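Local structure of alpha-fucosidase (Bifidobacterium bifidum, 2EAB) at residues K335-L338 / G339-G342; L354-A357 / Y358-S362; A363-A366 / Q367-L371; T740-Q743 / L744-Q748; A804-D807 / A808-G811. The protein probably releases alpha-1,2-linked L-fucose from glycans by hydrolysis, this chain being the glycoside hydrolase family 95 catalytic part of a longer, probably membrane-bound protein. All coordinates share one frame; numbering follows the deposited sequence.

Interaction 1 (K335-L338 / G339-G342); sequences KIDL and GQSG
Q340 folds its side-chain amide back onto the end of strand 335-337 and uses both polar ends of it. NE2 of Q340 donates to I336 O at 2.8 Å, with the acceptor lying in the plane of the amide. L338 N in turn donates to OE1 of Q340 at 2.8 Å, in the carbonyl plane of the side chain. What brings the amide here is a first torsion that sets CG between the backbone N and the carbonyl carbon (chi1 62°), followed by a sharp bend at chi2 (-95°). K335 and D337 pair through their backbones with S815 and S813 of strand 812-819, so the glutamine occupies the opposite edge of this outermost strand of an antiparallel sheet, much as the peptide group of a further strand would. With an alanine here, I336 O and L338 N would probably be left without these mates and the strand end less firmly fixed. The chain turns sharply at G339, whose positive phi would jam a CB against L338 O, which by itself calls for glycine. G339 N donates to OD1 of D337 at 3.0 Å, reaching the oxygen on its anti side and 27° out of the carboxylate plane. The same OD1 takes a second bond from a water at 2.9 Å, and that water also donates to Q340 O. L338 lays its CB 3.8 Å from OE1 of Q340 and sends the rest of its side chain the other way, toward T373 of helix 365-386, which Q340 touches as well.

Interaction 2 (L354-A357 / Y358-S362); sequences LLKA and YQRGS
A357 O takes the N-H of S362 at 2.9 Å, the longer of the two turns in a Schellman motif that ends helix 351-360. G361, with positive phi, is the C-prime residue, and its N makes a weak bond to Y358 O at 3.4 Å. Upstream, the regular helical bonds run from Y358, Q359 and R360 to the carbonyls of L354, L355 and K356. The side chains divide the helix into a close-packed face and an open one. On the packed face L354, L355 and Y358 are buried: Y358 reaches across to helices 738-751 and 365-386, and its OH is hydrogen-bonded to E372. At the margin of this face the exposed Q359 crosses L355 at a slant, its CD 4.0 Å from CG of L355, and its NE2 goes on to the carbonyl of K750. With CG anti to the carbonyl carbon (chi1 -71°), Q359 also lays that CG 3.3 Å from L355 O. The solvent side is looser. K356 and R360 run side by side in the same direction, touching through aliphatic carbons alone, CG of K356 to CD of R360 at 4.0 Å. Their like charges stay apart, NZ of K356 being 6.1 Å from NH1 of R360. Past the glycine the chain comes back over the last turn, and OG of S362 settles 3.6 Å from CB of A357.

Interaction 3 (A363-A366 / Q367-L371); sequences ATTA and QKREL
T364 O accepts the N-H of K368 at 2.8 Å as the chain passes from the extended backbone of A363 and T364 into helix 365-386. R369 N to T365 O and E370 N to A366 O continue the helical series. At this first turn two side-chain bonds complete the backbone ones. T364 turns OG1 between its backbone N and carbonyl carbon (chi1 64°), where it accepts from Q367 N at 3.2 Å. Q367 answers: its chain, extended beyond CG, slants past the threonine so that OE1 takes T364 N at 3.0 Å, the donor tilted 33° from the plane of the side-chain carbonyl. A363 packs beside them, its CB 4.0 Å from CB of Q367 and also 4.0 Å from CG of K368. T365, the first helical residue, lies alongside R369 one turn later and sets CG2 over one face of the guanidinium, 4.2 Å from NH2. The charged ends work elsewhere: K368 makes a salt bridge to E746, R369 one to E372, and E370 bonds the hydroxyl of S341. The reciprocal pair of T364 as N-cap and Q367 three residues later is a capping box, here starting helix 365-386 within the family 95 catalytic region.

Interaction 4 (T740-Q743 / L744-Q748); sequences TTYQ and LVELQ
Y742 and E746 meet one turn apart on helix 738-751, the glutamate crossing the ring obliquely with CD 3.3 Å from CE2 of the tyrosine. Ring and carboxylate planes stand 32° apart. A chi1 of -79° keeps CG of E746 beside its backbone N, 3.5 Å from CZ of Y742. Both carboxylate oxygens have partners: OE2 of E746 forms a salt bridge to K368, while OE1 accepts from a water at 2.8 Å. That water also donates to Q743 O at 2.8 Å, so this carbonyl serves two donors, the other being L747 N at 3.0 Å. The Y742 hydroxyl is hydrogen-bonded to E372 and K368. Earlier in the turn, the hydroxyls of T740 and T741 are both satisfied by D737, while E746 N bonds Y742 O at 2.9 Å. L744 N and V745 N go to the carbonyls of T740 and T741. If a leucine took the place of Y742, E372 and K368 would probably each lose a hydrogen-bonding mate, and the E746 chain would lose the ring carbons it packs against. With K368 bonded to both the hydroxyl and the carboxylate, E746 is likely to stay ionised, its charge balanced by the lysine.

Interaction 5 (A804-D807 / A808-G811); sequences ALPD and AWAG
P806 sits on the indole of W809, with its CG over the face of the six-membered ring, 4.0 Å from the centroid and 19° off the ring normal, a CH-pi contact. CD of P806 comes closer still to the rim, 3.6 Å from CE3 of W809. The indole is brought under the proline by the turn that joins the two residues. This is a type I beta turn from P806 to W809, closed by W809 N donating to P806 O at 3.0 Å; the donor lies well above the carbonyl plane, 59° out of it. L805 adds CD1 at 3.8 Å from W809 O, and P806 CB reaches to 4.4 Å from CB of A808. At the outside of the turn a water donates to D807 O at 2.9 Å and more weakly to A808 O. Beyond this shell, the W809 ring meets that of Y742 with planes at about 70°, while its NE1 donates to E372 and its carbonyl accepts from W829. P806 and A808 also lean on Y742, and D807 N is held by N739, so helix 738-751 backs the turn, which leads into strand 812-819 of the C-terminal region. The core of the contact is thus apolar ring packing, while the indole N-H and the backbone groups of D807 and W809 find polar partners around it; with its face against the proline and its N-H engaged, the indole is probably fixed in rotation.

The five contacts lie on one side of the chain's centre, and each closes before the next opens. Interactions 1, 2 and 3 lie on the end of strand 335-337, on helix 351-360 and at the start of helix 365-386. Interaction 3 is the middle piece: its centre is about 9 Å from those of both interactions 1 and 2, and about 14 Å from those of interactions 4 and 5. K368 and R369 link it to helix 738-751, and R369 also touches the turn 804-811. Interactions 4 and 5 are about 12 Å apart between centres, joined through Y742. The group thus straddles the seam between the catalytic and C-terminal family regions, which strand 335-337 also bridges by joining the C-terminal sheet.

Interaction 1 (K335-L338 / G339-G342)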
loop_
_atom_site.group_PDB
_atom_site.type_symbol
_atom_site.label_atom_id
_atom_site.label_comp_id
_atom_site.label_asym_id
_atom_site.label_seq_id
_atom_site.Cartn_x
_atom_site.Cartn_y
_atom_site.Cartn_z
ATOM N N LYS A 335 -5.632 -5.408 18.537
ATOM C CA LYS A 335 -6.675 -4.707 19.274
ATOM C C LYS A 335 -6.107 -3.396 19.778
ATOM O O LYS A 335 -4.931 -3.321 20.141
ATOM C CB LYS A 335 -7.179 -5.555 20.444
ATOM C CG LYS A 335 -7.828 -6.870 20.032
ATOM C CD LYS A 335 -9.164 -6.622 19.339
ATOM C CE LYS A 335 -9.648 -7.841 18.584
ATOM N NZ LYS A 335 -11.013 -7.605 18.030
ATOM N N ILE A 336 -6.935 -2.361 19.792
ATOM C CA ILE A 336 -6.500 -1.050 20.246
ATOM C C ILE A 336 -7.619 -0.380 21.039
ATOM O O ILE A 336 -8.766 -0.313 20.583
ATOM C CB ILE A 336 -5.981 -0.159 19.073
ATOM C CG1 ILE A 336 -5.412 1.161 19.607
ATOM C CG2 ILE A 336 -7.066 0.058 17.999
ATOM C CD1 ILE A 336 -4.602 1.948 18.592
ATOM N N ASP A 337 -7.277 0.075 22.241
ATOM C CA ASP A 337 -8.235 0.741 23.119
ATOM C C ASP A 337 -7.695 2.093 23.547
ATOM O O ASP A 337 -6.765 2.182 24.355
ATOM C CB ASP A 337 -8.559 -0.122 24.349
ATOM C CG ASP A 337 -9.775 0.382 25.129
ATOM O OD1 ASP A 337 -10.310 1.471 24.820
ATOM O OD2 ASP A 337 -10.199 -0.327 26.065
ATOM N N LEU A 338 -8.287 3.142 22.989
ATOM C CA LEU A 338 -7.936 4.507 23.344
ATOM C C LEU A 338 -9.068 5.204 24.093
ATOM O O LEU A 338 -9.019 6.415 24.307
ATOM C CB LEU A 338 -7.564 5.308 22.090
ATOM C CG LEU A 338 -6.393 4.808 21.246
ATOM C CD1 LEU A 338 -6.178 5.747 20.071
ATOM C CD2 LEU A 338 -5.117 4.671 22.077
ATOM N N GLY A 339 -10.076 4.431 24.491
ATOM C CA GLY A 339 -11.240 4.972 25.193
ATOM C C GLY A 339 -12.397 5.300 24.270
ATOM O O GLY A 339 -13.285 6.082 24.630
ATOM N N GLN A 340 -12.399 4.688 23.087
ATOM C CA GLN A 340 -13.408 4.972 22.069
ATOM C C GLN A 340 -14.800 4.480 22.429
ATOM O O GLN A 340 -14.961 3.457 23.097
ATOM C CB GLN A 340 -13.005 4.360 20.722
ATOM C CG GLN A 340 -12.883 2.837 20.712
ATOM C CD GLN A 340 -11.461 2.353 20.943
ATOM O OE1 GLN A 340 -10.627 3.073 21.489
ATOM N NE2 GLN A 340 -11.180 1.126 20.518
ATOM N N SER A 341 -15.794 5.218 21.944
ATOM C CA SER A 341 -17.150 4.718 21.809
ATOM C C SER A 341 -17.218 3.797 20.588
ATOM O O SER A 341 -16.233 3.640 19.853
ATOM C CB SER A 341 -18.139 5.881 21.666
ATOM O OG SER A 341 -17.701 6.829 20.707
ATOM N N GLY A 342 -18.377 3.184 20.383
ATOM C CA GLY A 342 -18.607 2.301 19.246
ATOM C C GLY A 342 -20.091 2.218 18.964
ATOM O O GLY A 342 -20.884 2.919 19.598
HETATM O O HOH W 1 -13.182 1.823 24.804
#

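Interaction 2 (L354-A357 / Y358-S362)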
loop_
_atom_site.group_PDB
_atom_site.type_symbol
_atom_site.label_atom_id
_atom_site.label_comp_id
_atom_site.label_asym_id
_atom_site.label_seq_id
_atom_site.Cartn_x
_atom_site.Cartn_y
_atom_site.Cartn_z
ATOM N N LEU A 354 -20.569 11.011 12.847
ATOM C CA LEU A 354 -19.327 11.036 13.612
ATOM C C LEU A 354 -18.256 11.862 12.906
ATOM O O LEU A 354 -17.606 12.700 13.521
ATOM C CB LEU A 354 -18.825 9.611 13.860
ATOM C CG LEU A 354 -17.521 9.425 14.641
ATOM C CD1 LEU A 354 -17.682 9.876 16.082
ATOM C CD2 LEU A 354 -17.094 7.973 14.586
ATOM N N LEU A 355 -18.083 11.622 11.607
ATOM C CA LEU A 355 -17.132 12.388 10.814
ATOM C C LEU A 355 -17.470 13.880 10.829
ATOM O O LEU A 355 -16.592 14.718 11.014
ATOM C CB LEU A 355 -17.068 11.853 9.379
ATOM C CG LEU A 355 -16.186 12.622 8.393
ATOM C CD1 LEU A 355 -14.709 12.577 8.799
ATOM C CD2 LEU A 355 -16.378 12.084 6.984
ATOM N N LYS A 356 -18.753 14.198 10.651
ATOM C CA LYS A 356 -19.208 15.584 10.644
ATOM C C LYS A 356 -18.913 16.280 11.975
ATOM O O LYS A 356 -18.439 17.413 11.988
ATOM C CB LYS A 356 -20.699 15.658 10.311
ATOM C CG LYS A 356 -21.175 17.042 9.905
ATOM C CD LYS A 356 -22.585 16.986 9.339
ATOM C CE LYS A 356 -23.040 18.345 8.837
ATOM N NZ LYS A 356 -24.394 18.268 8.219
ATOM N N ALA A 357 -19.183 15.592 13.083
ATOM C CA ALA A 357 -18.912 16.133 14.417
ATOM C C ALA A 357 -17.413 16.361 14.624
ATOM O O ALA A 357 -17.002 17.376 15.183
ATOM C CB ALA A 357 -19.472 15.214 15.494
ATOM N N TYR A 358 -16.600 15.413 14.160
ATOM C CA TYR A 358 -15.148 15.536 14.237
ATOM C C TYR A 358 -14.682 16.772 13.462
ATOM O O TYR A 358 -13.867 17.548 13.956
ATOM C CB TYR A 358 -14.493 14.272 13.688
ATOM C CG TYR A 358 -13.046 14.056 14.076
ATOM C CD1 TYR A 358 -12.708 13.198 15.126
ATOM C CD2 TYR A 358 -12.012 14.671 13.372
ATOM C CE1 TYR A 358 -11.377 12.973 15.472
ATOM C CE2 TYR A 358 -10.682 14.459 13.713
ATOM C CZ TYR A 358 -10.373 13.611 14.761
ATOM O OH TYR A 358 -9.052 13.406 15.084
ATOM N N GLN A 359 -15.224 16.955 12.258
ATOM C CA GLN A 359 -14.886 18.098 11.404
ATOM C C GLN A 359 -15.296 19.434 12.022
ATOM O O GLN A 359 -14.581 20.427 11.895
ATOM C CB GLN A 359 -15.532 17.953 10.022
ATOM C CG GLN A 359 -14.917 16.852 9.165
ATOM C CD GLN A 359 -15.723 16.530 7.918
ATOM O OE1 GLN A 359 -16.955 16.598 7.915
ATOM N NE2 GLN A 359 -15.025 16.146 6.853
ATOM N N ARG A 360 -16.450 19.444 12.685
ATOM C CA ARG A 360 -17.003 20.670 13.264
ATOM C C ARG A 360 -16.443 20.978 14.653
ATOM O O ARG A 360 -16.617 22.087 15.168
ATOM C CB ARG A 360 -18.532 20.602 13.297
ATOM C CG ARG A 360 -19.175 20.658 11.916
ATOM C CD ARG A 360 -20.686 20.479 11.971
ATOM N NE ARG A 360 -21.352 21.567 12.689
ATOM C CZ ARG A 360 -21.741 22.714 12.134
ATOM N NH1 ARG A 360 -21.532 22.947 10.844
ATOM N NH2 ARG A 360 -22.339 23.634 12.879
ATOM N N GLY A 361 -15.769 19.999 15.249
ATOM C CA GLY A 361 -15.176 20.159 16.575
ATOM C C GLY A 361 -16.165 19.957 17.707
ATOM O O GLY A 361 -15.939 20.432 18.822
ATOM N N SER A 362 -17.256 19.251 17.426
ATOM C CA SER A 362 -18.281 18.973 18.433
ATOM C C SER A 362 -18.242 17.522 18.924
ATOM O O SER A 362 -19.042 17.126 19.777
ATOM C CB SER A 362 -19.673 19.322 17.897
ATOM O OG SER A 362 -20.015 18.503 16.793
#

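Interaction 3 (A363-A366 / Q367-L371)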
loop_
_atom_site.group_PDB
_atom_site.type_symbol
_atom_site.label_atom_id
_atom_site.label_comp_id
_atom_site.label_asym_id
_atom_site.label_seq_id
_atom_site.Cartn_x
_atom_site.Cartn_y
_atom_site.Cartn_z
ATOM N N ALA A 363 -17.313 16.733 18.385
ATOM C CA ALA A 363 -17.134 15.355 18.832
ATOM C C ALA A 363 -16.549 15.326 20.242
ATOM O O ALA A 363 -15.605 16.058 20.548
ATOM C CB ALA A 363 -16.237 14.588 17.866
ATOM N N THR A 364 -17.123 14.476 21.090
ATOM C CA THR A 364 -16.598 14.250 22.436
ATOM C C THR A 364 -15.280 13.491 22.336
ATOM O O THR A 364 -14.941 12.957 21.273
ATOM C CB THR A 364 -17.557 13.396 23.280
ATOM O OG1 THR A 364 -17.663 12.094 22.692
ATOM C CG2 THR A 364 -18.943 14.040 23.378
ATOM N N THR A 365 -14.545 13.421 23.442
ATOM C CA THR A 365 -13.293 12.664 23.474
ATOM C C THR A 365 -13.505 11.219 23.015
ATOM O O THR A 365 -12.763 10.724 22.160
ATOM C CB THR A 365 -12.639 12.713 24.871
ATOM O OG1 THR A 365 -12.364 14.079 25.203
ATOM C CG2 THR A 365 -11.333 11.919 24.897
ATOM N N ALA A 366 -14.526 10.557 23.557
ATOM C CA ALA A 366 -14.836 9.176 23.179
ATOM C C ALA A 366 -15.116 9.049 21.679
ATOM O O ALA A 366 -14.692 8.081 21.037
ATOM C CB ALA A 366 -16.014 8.653 23.987
ATOM N N GLN A 367 -15.824 10.033 21.130
ATOM C CA GLN A 367 -16.140 10.065 19.701
ATOM C C GLN A 367 -14.914 10.320 18.828
ATOM O O GLN A 367 -14.767 9.702 17.767
ATOM C CB GLN A 367 -17.234 11.092 19.421
ATOM C CG GLN A 367 -18.607 10.632 19.890
ATOM C CD GLN A 367 -19.649 11.736 19.872
ATOM O OE1 GLN A 367 -19.325 12.915 19.744
ATOM N NE2 GLN A 367 -20.915 11.351 20.013
ATOM N N LYS A 368 -14.034 11.216 19.268
ATOM C CA LYS A 368 -12.759 11.417 18.573
ATOM C C LYS A 368 -11.959 10.117 18.540
ATOM O O LYS A 368 -11.426 9.735 17.499
ATOM C CB LYS A 368 -11.926 12.531 19.212
ATOM C CG LYS A 368 -12.462 13.938 18.967
ATOM C CD LYS A 368 -11.463 15.001 19.397
ATOM C CE LYS A 368 -10.296 15.114 18.416
ATOM N NZ LYS A 368 -9.232 16.018 18.920
ATOM N N ARG A 369 -11.887 9.430 19.675
ATOM C CA ARG A 369 -11.189 8.151 19.730
ATOM C C ARG A 369 -11.877 7.097 18.866
ATOM O O ARG A 369 -11.205 6.254 18.270
ATOM C CB ARG A 369 -11.026 7.668 21.174
ATOM C CG ARG A 369 -10.283 8.640 22.104
ATOM C CD ARG A 369 -8.888 9.047 21.604
ATOM N NE ARG A 369 -8.380 10.184 22.376
ATOM C CZ ARG A 369 -8.272 11.436 21.929
ATOM N NH1 ARG A 369 -8.603 11.757 20.685
ATOM N NH2 ARG A 369 -7.810 12.380 22.734
ATOM N N GLU A 370 -13.205 7.150 18.779
ATOM C CA GLU A 370 -13.927 6.249 17.877
ATOM C C GLU A 370 -13.513 6.444 16.419
ATOM O O GLU A 370 -13.185 5.472 15.739
ATOM C CB GLU A 370 -15.448 6.366 18.026
ATOM C CG GLU A 370 -16.199 5.430 17.069
ATOM C CD GLU A 370 -17.708 5.435 17.241
ATOM O OE1 GLU A 370 -18.216 6.104 18.167
ATOM O OE2 GLU A 370 -18.387 4.762 16.438
ATOM N N LEU A 371 -13.522 7.686 15.943
ATOM C CA LEU A 371 -13.153 7.934 14.547
ATOM C C LEU A 371 -11.691 7.579 14.274
ATOM O O LEU A 371 -11.376 6.950 13.261
ATOM C CB LEU A 371 -13.455 9.376 14.120
ATOM C CG LEU A 371 -13.333 9.626 12.609
ATOM C CD1 LEU A 371 -14.303 8.761 11.810
ATOM C CD2 LEU A 371 -13.523 11.090 12.262
#

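Interaction 4 (T740-Q743 / L744-Q748)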
loop_
_atom_site.group_PDB
_atom_site.type_symbol
_atom_site.label_atom_id
_atom_site.label_comp_id
_atom_site.label_asym_id
_atom_site.label_seq_id
_atom_site.Cartn_x
_atom_site.Cartn_y
_atom_site.Cartn_z
ATOM N N THR A 740 2.711 16.590 17.272
ATOM C CA THR A 740 2.610 17.025 15.883
ATOM C C THR A 740 2.059 15.897 15.010
ATOM O O THR A 740 1.221 16.136 14.137
ATOM C CB THR A 740 3.953 17.548 15.346
ATOM O OG1 THR A 740 4.381 18.638 16.169
ATOM C CG2 THR A 740 3.810 18.047 13.917
ATOM N N THR A 741 2.515 14.668 15.256
ATOM C CA THR A 741 2.038 13.506 14.506
ATOM C C THR A 741 0.530 13.356 14.660
ATOM O O THR A 741 -0.191 13.187 13.668
ATOM C CB THR A 741 2.737 12.207 14.948
ATOM O OG1 THR A 741 4.153 12.369 14.850
ATOM C CG2 THR A 741 2.326 11.052 14.053
ATOM N N TYR A 742 0.056 13.425 15.903
ATOM C CA TYR A 742 -1.370 13.337 16.172
ATOM C C TYR A 742 -2.158 14.459 15.491
ATOM O O TYR A 742 -3.241 14.231 14.954
ATOM C CB TYR A 742 -1.662 13.327 17.677
ATOM C CG TYR A 742 -3.136 13.421 17.941
ATOM C CD1 TYR A 742 -3.971 12.337 17.689
ATOM C CD2 TYR A 742 -3.708 14.614 18.372
ATOM C CE1 TYR A 742 -5.339 12.425 17.888
ATOM C CE2 TYR A 742 -5.075 14.714 18.579
ATOM C CZ TYR A 742 -5.885 13.618 18.330
ATOM O OH TYR A 742 -7.241 13.711 18.520
ATOM N N GLN A 743 -1.609 15.668 15.524
ATOM C CA GLN A 743 -2.260 16.802 14.873
ATOM C C GLN A 743 -2.433 16.559 13.370
ATOM O O GLN A 743 -3.426 16.991 12.777
ATOM C CB GLN A 743 -1.484 18.087 15.123
ATOM C CG GLN A 743 -1.671 18.691 16.496
ATOM C CD GLN A 743 -0.923 19.999 16.618
ATOM O OE1 GLN A 743 -1.524 21.070 16.679
ATOM N NE2 GLN A 743 0.397 19.923 16.616
ATOM N N LEU A 744 -1.477 15.855 12.763
ATOM C CA LEU A 744 -1.584 15.486 11.353
ATOM C C LEU A 744 -2.645 14.411 11.118
ATOM O O LEU A 744 -3.351 14.454 10.112
ATOM C CB LEU A 744 -0.224 15.075 10.779
ATOM C CG LEU A 744 0.771 16.232 10.636
ATOM C CD1 LEU A 744 2.172 15.685 10.497
ATOM C CD2 LEU A 744 0.433 17.162 9.465
ATOM N N VAL A 745 -2.768 13.459 12.044
ATOM C CA VAL A 745 -3.863 12.489 11.994
ATOM C C VAL A 745 -5.212 13.216 12.048
ATOM O O VAL A 745 -6.109 12.932 11.256
ATOM C CB VAL A 745 -3.762 11.437 13.127
ATOM C CG1 VAL A 745 -5.018 10.572 13.180
ATOM C CG2 VAL A 745 -2.530 10.557 12.941
ATOM N N GLU A 746 -5.333 14.176 12.964
ATOM C CA GLU A 746 -6.543 14.992 13.082
ATOM C C GLU A 746 -6.867 15.674 11.763
ATOM O O GLU A 746 -8.018 15.682 11.325
ATOM C CB GLU A 746 -6.356 16.079 14.130
ATOM C CG GLU A 746 -6.505 15.665 15.563
ATOM C CD GLU A 746 -6.446 16.872 16.484
ATOM O OE1 GLU A 746 -5.493 17.671 16.363
ATOM O OE2 GLU A 746 -7.360 17.029 17.323
ATOM N N LEU A 747 -5.843 16.253 11.144
ATOM C CA LEU A 747 -6.029 16.959 9.883
ATOM C C LEU A 747 -6.426 16.023 8.748
ATOM O O LEU A 747 -7.247 16.397 7.908
ATOM C CB LEU A 747 -4.794 17.784 9.524
ATOM C CG LEU A 747 -4.572 19.036 10.386
ATOM C CD1 LEU A 747 -3.170 19.597 10.197
ATOM C CD2 LEU A 747 -5.631 20.106 10.112
ATOM N N GLN A 748 -5.863 14.812 8.720
ATOM C CA GLN A 748 -6.273 13.820 7.728
ATOM C C GLN A 748 -7.749 13.466 7.885
ATOM O O GLN A 748 -8.491 13.407 6.904
ATOM C CB GLN A 748 -5.420 12.552 7.799
ATOM C CG GLN A 748 -5.822 11.534 6.726
ATOM C CD GLN A 748 -5.041 10.241 6.782
ATOM O OE1 GLN A 748 -4.599 9.809 7.844
ATOM N NE2 GLN A 748 -4.882 9.600 5.628
HETATM O O HOH W 2 -4.719 19.076 14.082
#

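Interaction 5 (A804-D807 / A808-G811)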
loop_
_atom_site.group_PDB
_atom_site.type_symbol
_atom_site.label_atom_id
_atom_site.label_comp_id
_atom_site.label_asym_id
_atom_site.label_seq_id
_atom_site.Cartn_x
_atom_site.Cartn_y
_atom_site.Cartn_z
ATOM N N ALA A 804 6.400 7.846 20.006
ATOM C CA ALA A 804 5.786 9.127 19.650
ATOM C C ALA A 804 4.330 9.138 20.096
ATOM O O ALA A 804 3.403 9.299 19.297
ATOM C CB ALA A 804 5.927 9.407 18.152
ATOM N N LEU A 805 4.149 8.967 21.402
ATOM C CA LEU A 805 2.828 8.900 21.999
ATOM C C LEU A 805 2.263 10.309 22.166
ATOM O O LEU A 805 2.880 11.150 22.821
ATOM C CB LEU A 805 2.899 8.199 23.353
ATOM C CG LEU A 805 1.598 8.103 24.151
ATOM C CD1 LEU A 805 0.626 7.136 23.495
ATOM C CD2 LEU A 805 1.898 7.686 25.577
ATOM N N PRO A 806 1.094 10.577 21.560
ATOM C CA PRO A 806 0.498 11.903 21.706
ATOM C C PRO A 806 -0.004 12.149 23.120
ATOM O O PRO A 806 -0.531 11.236 23.758
ATOM C CB PRO A 806 -0.704 11.859 20.751
ATOM C CG PRO A 806 -0.483 10.677 19.872
ATOM C CD PRO A 806 0.275 9.704 20.701
ATOM N N ASP A 807 0.142 13.383 23.594
ATOM C CA ASP A 807 -0.429 13.773 24.884
ATOM C C ASP A 807 -1.953 13.603 24.888
ATOM O O ASP A 807 -2.555 13.407 25.947
ATOM C CB ASP A 807 -0.053 15.215 25.242
ATOM C CG ASP A 807 1.441 15.401 25.477
ATOM O OD1 ASP A 807 2.170 14.404 25.668
ATOM O OD2 ASP A 807 1.894 16.566 25.471
ATOM N N ALA A 808 -2.564 13.661 23.704
ATOM C CA ALA A 808 -4.006 13.460 23.540
ATOM C C ALA A 808 -4.465 12.059 23.961
ATOM O O ALA A 808 -5.635 11.860 24.299
ATOM C CB ALA A 808 -4.419 13.740 22.098
ATOM N N TRP A 809 -3.548 11.093 23.925
ATOM C CA TRP A 809 -3.849 9.724 24.327
ATOM C C TRP A 809 -3.132 9.417 25.643
ATOM O O TRP A 809 -2.122 8.712 25.666
ATOM C CB TRP A 809 -3.435 8.722 23.241
ATOM C CG TRP A 809 -4.035 8.946 21.871
ATOM C CD1 TRP A 809 -5.129 9.709 21.549
ATOM C CD2 TRP A 809 -3.592 8.351 20.650
ATOM N NE1 TRP A 809 -5.374 9.642 20.194
ATOM C CE2 TRP A 809 -4.445 8.813 19.620
ATOM C CE3 TRP A 809 -2.554 7.469 20.324
ATOM C CZ2 TRP A 809 -4.285 8.425 18.285
ATOM C CZ3 TRP A 809 -2.393 7.088 18.999
ATOM C CH2 TRP A 809 -3.257 7.565 17.996
ATOM N N ALA A 810 -3.666 9.954 26.740
ATOM C CA ALA A 810 -3.022 9.857 28.053
ATOM C C ALA A 810 -2.925 8.421 28.562
ATOM O O ALA A 810 -1.959 8.047 29.229
ATOM C CB ALA A 810 -3.754 10.731 29.067
ATOM N N GLY A 811 -3.938 7.626 28.239
ATOM C CA GLY A 811 -3.987 6.228 28.635
ATOM C C GLY A 811 -4.549 5.378 27.518
ATOM O O GLY A 811 -5.295 5.860 26.666
HETATM O O HOH W 3 -5.265 13.706 26.916
#